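Local coordinates for putative major capsid protein (Cafeteriavirus-dependent mavirus, PDB 6G44), which probably forms the icosahedral shell of this marine virophage, with three copies of the double jelly-roll chain assembling into a trimeric capsomer, at residues T41-P47 against I266-N272; L129-N133 against S424-F428; A442-K446 against L492-T496. The contacts are given in a common frame with arbitrary orientation. Numbering follows the deposited sequence.

Contact 1. Residues T41-P47 against I266-N272. With SO4 (sulfate ion), chain E.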
# COMPACT_ATOMS: atom_id res chain seq x y z
N THR C 41 -19.23 3.06 28.12
CA THR C 41 -18.49 2.45 29.24
C THR C 41 -17.06 1.97 28.90
O THR C 41 -16.59 0.90 29.34
CB THR C 41 -19.30 1.37 29.99
OG1 THR C 41 -19.50 0.20 29.20
CG2 THR C 41 -20.65 1.90 30.43
N PHE C 42 -16.36 2.80 28.14
CA PHE C 42 -14.95 2.56 27.79
C PHE C 42 -14.16 2.97 29.05
O PHE C 42 -14.31 4.10 29.54
CB PHE C 42 -14.61 3.45 26.60
CG PHE C 42 -13.42 3.00 25.75
CD1 PHE C 42 -12.22 2.55 26.31
CD2 PHE C 42 -13.49 3.12 24.37
CE1 PHE C 42 -11.15 2.19 25.50
CE2 PHE C 42 -12.40 2.78 23.56
CZ PHE C 42 -11.22 2.31 24.14
N GLN C 43 -13.38 2.05 29.60
CA GLN C 43 -12.72 2.31 30.89
C GLN C 43 -11.40 3.03 30.71
O GLN C 43 -10.58 2.66 29.86
CB GLN C 43 -12.47 0.99 31.61
CG GLN C 43 -13.71 0.12 31.83
CD GLN C 43 -14.75 0.82 32.67
OE1 GLN C 43 -14.49 1.13 33.84
NE2 GLN C 43 -15.92 1.11 32.09
N THR C 44 -11.18 4.05 31.53
CA THR C 44 -9.89 4.67 31.72
C THR C 44 -9.48 4.36 33.16
O THR C 44 -10.12 4.87 34.11
CB THR C 44 -9.94 6.18 31.48
OG1 THR C 44 -10.21 6.42 30.08
CG2 THR C 44 -8.59 6.84 31.81
N ILE C 45 -8.46 3.52 33.32
CA ILE C 45 -8.12 2.93 34.62
C ILE C 45 -6.82 3.53 35.11
O ILE C 45 -5.79 3.43 34.45
CB ILE C 45 -7.98 1.40 34.51
CG1 ILE C 45 -9.29 0.83 33.95
CG2 ILE C 45 -7.65 0.76 35.86
CD1 ILE C 45 -9.22 -0.61 33.60
N GLN C 46 -6.89 4.10 36.31
CA GLN C 46 -5.74 4.70 36.96
C GLN C 46 -4.95 3.60 37.68
O GLN C 46 -5.52 2.61 38.09
CB GLN C 46 -6.20 5.75 37.99
CG GLN C 46 -7.21 6.78 37.49
CD GLN C 46 -6.59 7.80 36.56
OE1 GLN C 46 -5.50 8.29 36.83
NE2 GLN C 46 -7.30 8.15 35.46
N PRO C 47 -3.64 3.78 37.85
CA PRO C 47 -2.87 2.81 38.63
C PRO C 47 -3.22 2.93 40.13
O PRO C 47 -3.83 3.91 40.55
CB PRO C 47 -1.43 3.21 38.37
CG PRO C 47 -1.46 4.58 37.92
CD PRO C 47 -2.79 4.86 37.33
N ILE C 266 0.19 7.54 33.50
CA ILE C 266 -0.17 6.36 32.73
C ILE C 266 -1.54 5.86 33.15
O ILE C 266 -1.86 5.82 34.36
CB ILE C 266 0.91 5.26 32.83
CG1 ILE C 266 0.62 4.08 31.87
CG2 ILE C 266 1.08 4.79 34.27
CD1 ILE C 266 1.72 3.05 31.82
N ASN C 267 -2.38 5.54 32.16
CA ASN C 267 -3.68 4.91 32.39
C ASN C 267 -3.81 3.70 31.46
O ASN C 267 -3.19 3.68 30.40
CB ASN C 267 -4.80 5.90 32.09
CG ASN C 267 -4.84 7.07 33.06
OD1 ASN C 267 -4.30 6.99 34.16
ND2 ASN C 267 -5.51 8.14 32.68
N MET C 268 -4.60 2.72 31.87
CA MET C 268 -4.95 1.57 31.02
C MET C 268 -6.34 1.80 30.49
O MET C 268 -7.26 2.04 31.27
CB MET C 268 -4.87 0.26 31.77
CG MET C 268 -5.24 -0.94 30.91
SD MET C 268 -4.69 -2.51 31.59
CE MET C 268 -5.70 -2.60 33.05
N LEU C 269 -6.49 1.76 29.16
CA LEU C 269 -7.74 2.05 28.50
C LEU C 269 -8.25 0.78 27.85
O LEU C 269 -7.51 0.15 27.07
CB LEU C 269 -7.57 3.11 27.43
CG LEU C 269 -7.51 4.58 27.88
CD1 LEU C 269 -6.48 4.88 28.97
CD2 LEU C 269 -7.28 5.51 26.72
N VAL C 270 -9.48 0.38 28.16
CA VAL C 270 -10.05 -0.81 27.56
C VAL C 270 -11.57 -0.74 27.54
O VAL C 270 -12.19 -0.23 28.48
CB VAL C 270 -9.56 -2.10 28.29
CG1 VAL C 270 -10.11 -2.18 29.73
CG2 VAL C 270 -9.81 -3.36 27.50
N GLN C 271 -12.18 -1.27 26.48
CA GLN C 271 -13.61 -1.39 26.42
C GLN C 271 -14.14 -2.40 27.44
O GLN C 271 -13.49 -3.38 27.78
CB GLN C 271 -14.03 -1.80 25.00
CG GLN C 271 -13.85 -0.68 23.96
CD GLN C 271 -13.72 -1.21 22.57
OE1 GLN C 271 -12.79 -1.95 22.27
NE2 GLN C 271 -14.67 -0.83 21.67
N ASN C 272 -15.35 -2.15 27.92
CA ASN C 272 -16.03 -3.04 28.84
C ASN C 272 -17.53 -2.93 28.58
O ASN C 272 -18.03 -1.83 28.45
CB ASN C 272 -15.72 -2.67 30.30
CG ASN C 272 -16.41 -3.60 31.28
OD1 ASN C 272 -17.46 -3.25 31.84
ND2 ASN C 272 -15.90 -4.78 31.45
S SO4 E . -19.93 6.74 28.63
O1 SO4 E . -18.75 7.37 28.03
O2 SO4 E . -19.50 5.56 29.42
O3 SO4 E . -20.91 6.39 27.56
O4 SO4 E . -20.61 7.74 29.53
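A sulfate ion sits at the Thr-41/Asn-272 end of this antiparallel jelly-roll strand pair, held by a residue with a left-handed backbone. Thr-41, at phi/psi near 42/43, turns its N to O2 of the sulfate at 2.8 Å, and the same ion takes hydrogen bonds from Phe-370 N and Glu-372 N of the second subunit. It probably came from the crystallisation liquor, but it bridges two chains of the trimer. Beyond it, residues 43-45 form a short strand of the N-terminal jelly-roll, paired with 266-270. The short axes lie 4.6 Å apart at 155°. Two hydrogen-bonded pairs make the ladder: Gln-43 N to Val-270 O at 2.8 Å and Val-270 N to Gln-43 O at 3.0 Å, then Ile-45 N to Met-268 O at 2.8 Å and Met-268 N to Ile-45 O at 2.9 Å. Thr-44 faces Leu-269 as the non-hydrogen-bonded pair between them. Strand 258-273 continues the sheet on its far side, where the backbones of Asn-267 and Leu-269 hydrogen-bond to those of Arg-76 and Arg-74. Ile-45, Met-268 and Val-270 share a face; CD1 of Ile-45 lies 4.1 Å from CE of Met-268, which packs against Phe-228 and Val-230. Thr-44 and Leu-269 are on the other face, which meets the second subunit: Thr-44, like Phe-42, packs on its Gln-377, and Leu-269 on its Glu-374. Gln-43 folds back so that its NE2 donates to Thr-41 O at 2.8 Å. Across the strands, the Phe-42 ring takes a CH-pi contact over one face, with CG of Gln-271 3.8 Å from the ring centroid.

Contact 2. Residues L129-N133 against S424-F428; sequences LHQYN and SVIFF
Start with Leu-129 at phi/psi -82/-49, late in helix 123-130, and keep the backbone turning through Tyr-132 at -93/-15 to Asn-133 at -138/14. The turn is held by Tyr-132 N to Leu-129 O at 3.0 Å and Asn-133 N to His-130 O at 3.2 Å. Opposite it, 424-428 is extended, sending Val-425 and Phe-427 toward the turn while Ile-426 and Phe-428 pack on helix 375-384. This joins the halves of a double jelly-roll: the end of a helix that follows strand 117-121 of the first lies on a strand of the second. Leu-129 (m,t) brings CD2 to 4.1 Å from CG1 of Val-425 and 4.3 Å from CE1 of Phe-427, and its carbonyl O lies 3.6 Å from CZ at the Phe-427 ring edge. Tyr-132 (chi1 m) sets CD2 3.7 Å from CG2 of Val-425 (t) and CB 4.0 Å from CE2 of Phe-427; its CA is 7.6 Å from that of Val-425. Asn-133 (chi1 p) lays CB over the Phe-427 ring (chi1 m, chi2 -83°), a CH-pi contact with CB 4.0 Å from the centroid. With Asn-133 ND2 bonded to O of Asn-385, shape and apolar burial, not directional bonds, hold the segments together.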
# COMPACT_ATOMS: atom_id res chain seq x y z
N LEU C 129 11.34 -8.17 18.31
CA LEU C 129 11.19 -9.19 17.26
C LEU C 129 9.97 -8.94 16.41
O LEU C 129 10.05 -8.95 15.17
CB LEU C 129 11.04 -10.59 17.86
CG LEU C 129 12.27 -11.24 18.41
CD1 LEU C 129 11.87 -12.50 19.16
CD2 LEU C 129 13.18 -11.61 17.25
N HIS C 130 8.84 -8.72 17.05
CA HIS C 130 7.55 -8.63 16.40
C HIS C 130 7.50 -7.53 15.36
O HIS C 130 6.83 -7.66 14.31
CB HIS C 130 6.45 -8.40 17.46
CG HIS C 130 5.06 -8.42 16.92
ND1 HIS C 130 4.50 -9.56 16.39
CD2 HIS C 130 4.11 -7.47 16.87
CE1 HIS C 130 3.26 -9.29 16.02
NE2 HIS C 130 3.00 -8.02 16.29
N GLN C 131 8.20 -6.42 15.62
CA GLN C 131 8.19 -5.28 14.68
C GLN C 131 8.73 -5.66 13.30
O GLN C 131 8.43 -4.97 12.31
CB GLN C 131 8.98 -4.07 15.23
CG GLN C 131 10.47 -4.30 15.35
CD GLN C 131 11.21 -3.20 16.10
OE1 GLN C 131 10.70 -2.10 16.26
NE2 GLN C 131 12.43 -3.51 16.57
N TYR C 132 9.53 -6.73 13.24
CA TYR C 132 10.20 -7.12 11.99
C TYR C 132 9.43 -8.14 11.19
O TYR C 132 9.80 -8.37 10.04
CB TYR C 132 11.60 -7.68 12.24
CG TYR C 132 12.58 -6.65 12.67
CD1 TYR C 132 12.99 -5.65 11.81
CD2 TYR C 132 13.13 -6.67 13.93
CE1 TYR C 132 13.93 -4.70 12.19
CE2 TYR C 132 14.07 -5.74 14.33
CZ TYR C 132 14.47 -4.76 13.47
OH TYR C 132 15.39 -3.82 13.89
N ASN C 133 8.43 -8.81 11.73
CA ASN C 133 7.70 -9.76 10.84
C ASN C 133 6.21 -9.78 10.94
O ASN C 133 5.57 -10.66 10.33
CB ASN C 133 8.33 -11.16 10.90
CG ASN C 133 7.89 -11.93 12.09
OD1 ASN C 133 7.52 -11.35 13.12
ND2 ASN C 133 7.88 -13.24 11.97
N SER C 424 20.46 -7.57 10.90
CA SER C 424 19.63 -8.74 10.55
C SER C 424 18.78 -9.30 11.66
O SER C 424 19.20 -9.38 12.82
CB SER C 424 20.50 -9.89 10.05
OG SER C 424 21.51 -9.48 9.15
N VAL C 425 17.59 -9.77 11.29
CA VAL C 425 16.87 -10.77 12.08
C VAL C 425 16.48 -11.87 11.13
O VAL C 425 15.86 -11.61 10.10
CB VAL C 425 15.60 -10.21 12.76
CG1 VAL C 425 14.89 -11.28 13.56
CG2 VAL C 425 15.97 -9.04 13.67
N ILE C 426 16.87 -13.10 11.46
CA ILE C 426 16.56 -14.25 10.60
C ILE C 426 15.51 -15.13 11.28
O ILE C 426 15.78 -15.75 12.30
CB ILE C 426 17.80 -15.07 10.21
CG1 ILE C 426 18.81 -14.20 9.47
CG2 ILE C 426 17.39 -16.27 9.34
CD1 ILE C 426 20.20 -14.81 9.36
N PHE C 427 14.32 -15.18 10.70
CA PHE C 427 13.24 -16.03 11.15
C PHE C 427 13.28 -17.32 10.36
O PHE C 427 13.36 -17.28 9.11
CB PHE C 427 11.88 -15.36 10.93
CG PHE C 427 11.66 -14.13 11.78
CD1 PHE C 427 11.21 -14.25 13.09
CD2 PHE C 427 11.86 -12.84 11.28
CE1 PHE C 427 10.98 -13.13 13.87
CE2 PHE C 427 11.61 -11.72 12.06
CZ PHE C 427 11.19 -11.87 13.37
N PHE C 428 13.30 -18.48 11.04
CA PHE C 428 13.23 -19.79 10.35
C PHE C 428 12.39 -20.77 11.15
O PHE C 428 12.31 -20.67 12.38
CB PHE C 428 14.63 -20.35 10.03
CG PHE C 428 15.38 -20.89 11.23
CD1 PHE C 428 15.26 -22.22 11.60
CD2 PHE C 428 16.26 -20.08 11.96
CE1 PHE C 428 15.93 -22.71 12.72
CE2 PHE C 428 16.95 -20.57 13.04
CZ PHE C 428 16.78 -21.90 13.44

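Contact 3. Residues A442-K446 against L492-T496; sequences ANANK and LTLYT
Lay two irregular segments side by side with Asn-443 CA 4.9 Å from Leu-494 CA and Ala-444 CA 5.2 Å from Tyr-495 CA, so that the backbones run in broadly the same direction. Asn-443 takes phi/psi 79/7; its O accepts Tyr-495 N at 3.0 Å, and Tyr-495 O accepts Asn-445 N at 2.8 Å. These two bonds make a single bridge between Ala-444 and Tyr-495. Asn-445, at -83/51, centres an inverse gamma turn closed weakly by Lys-446 N to Ala-444 O at 2.9 Å. The bridge ties two loops of the C-terminal jelly-roll, before strand 448-457 and after strand 488-492, beside the third subunit: its Ser-33 OG bonds to Ala-442 O, and its Ile-31 packs on Thr-493 and Tyr-495. The Asn-443 side chain (chi1 m) gives ND2 to Asp-477 OD2. Its OD1 receives a weak bond from Thr-493 OG1 at 3.4 Å and lies 3.0 Å from a water, which weakly accepts Thr-493 N at 3.3 Å. Thr-496 N-caps helix 497-501, its OG1 meeting Gln-499 N.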
# COMPACT_ATOMS: atom_id res chain seq x y z
N ALA C 442 6.83 -28.81 14.02
CA ALA C 442 6.28 -27.82 14.92
C ALA C 442 5.20 -28.45 15.79
O ALA C 442 4.31 -29.15 15.28
CB ALA C 442 5.70 -26.66 14.14
N ASN C 443 5.30 -28.23 17.09
CA ASN C 443 4.34 -28.72 18.11
C ASN C 443 4.53 -30.19 18.48
O ASN C 443 3.74 -30.74 19.25
CB ASN C 443 2.88 -28.43 17.72
CG ASN C 443 2.61 -26.96 17.62
OD1 ASN C 443 3.16 -26.20 18.40
ND2 ASN C 443 1.80 -26.54 16.64
N ALA C 444 5.57 -30.83 17.99
CA ALA C 444 5.85 -32.21 18.42
C ALA C 444 6.40 -32.19 19.84
O ALA C 444 7.27 -31.39 20.18
CB ALA C 444 6.86 -32.86 17.51
N ASN C 445 5.92 -33.13 20.66
CA ASN C 445 6.47 -33.30 22.01
C ASN C 445 7.74 -34.15 22.00
O ASN C 445 7.88 -35.12 22.75
CB ASN C 445 5.42 -33.90 22.95
CG ASN C 445 5.86 -33.84 24.40
OD1 ASN C 445 6.72 -33.04 24.77
ND2 ASN C 445 5.27 -34.70 25.23
N LYS C 446 8.68 -33.79 21.14
CA LYS C 446 9.91 -34.53 20.96
C LYS C 446 11.02 -33.61 21.44
O LYS C 446 11.08 -32.44 21.02
CB LYS C 446 10.12 -34.85 19.49
CG LYS C 446 11.44 -35.55 19.21
CD LYS C 446 11.72 -35.80 17.75
CE LYS C 446 13.17 -36.16 17.55
NZ LYS C 446 13.55 -37.41 18.30
N LEU C 492 1.10 -25.14 26.18
CA LEU C 492 1.60 -25.40 24.84
C LEU C 492 0.71 -26.42 24.14
O LEU C 492 0.11 -27.28 24.79
CB LEU C 492 3.03 -25.94 24.91
CG LEU C 492 4.09 -25.05 25.53
CD1 LEU C 492 5.43 -25.78 25.54
CD2 LEU C 492 4.20 -23.69 24.82
N THR C 493 0.61 -26.31 22.82
CA THR C 493 -0.16 -27.23 22.00
C THR C 493 0.82 -28.29 21.52
O THR C 493 1.55 -28.06 20.55
CB THR C 493 -0.80 -26.49 20.80
OG1 THR C 493 0.20 -25.77 20.06
CG2 THR C 493 -1.83 -25.50 21.28
N LEU C 494 0.90 -29.40 22.25
CA LEU C 494 1.87 -30.47 21.96
C LEU C 494 1.19 -31.79 21.63
O LEU C 494 0.17 -32.16 22.24
CB LEU C 494 2.80 -30.66 23.15
CG LEU C 494 3.64 -29.45 23.56
CD1 LEU C 494 4.44 -29.77 24.81
CD2 LEU C 494 4.54 -29.00 22.43
N TYR C 495 1.76 -32.51 20.67
CA TYR C 495 1.24 -33.76 20.15
C TYR C 495 2.40 -34.69 19.84
O TYR C 495 3.54 -34.25 19.70
CB TYR C 495 0.40 -33.52 18.87
CG TYR C 495 -0.62 -32.45 19.08
CD1 TYR C 495 -1.88 -32.73 19.61
CD2 TYR C 495 -0.28 -31.12 18.87
CE1 TYR C 495 -2.78 -31.69 19.86
CE2 TYR C 495 -1.15 -30.09 19.14
CZ TYR C 495 -2.39 -30.37 19.63
OH TYR C 495 -3.23 -29.29 19.86
N THR C 496 2.12 -35.99 19.73
CA THR C 496 3.17 -36.90 19.35
C THR C 496 3.53 -36.71 17.88
O THR C 496 2.66 -36.34 17.07
CB THR C 496 2.78 -38.37 19.55
OG1 THR C 496 1.71 -38.71 18.68
CG2 THR C 496 2.38 -38.64 21.02
O HOH W 1 3.51 -25.76 21.38

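Contact 2 is the core contact, its centre about 8 Å from the centre of the chain, whereas contacts 1 and 3 have theirs about 24 and 26 Å out and are partly buried. No strand or helix is shared. Contact 1 belongs to the first jelly-roll, contact 3 to the second, and contact 2 joins the two. The chemistry follows place: a regular antiparallel ladder in contact 1, apolar and ring contacts in contact 2, and in contact 3 one backbone bridge supplemented by side-chain and water bonds. Both outer contacts touch neighbouring subunits; contact 2 does not. Contacts 2 and 3 come within about 9 Å at their nearest atoms, contacts 1 and 2 within about 17 Å.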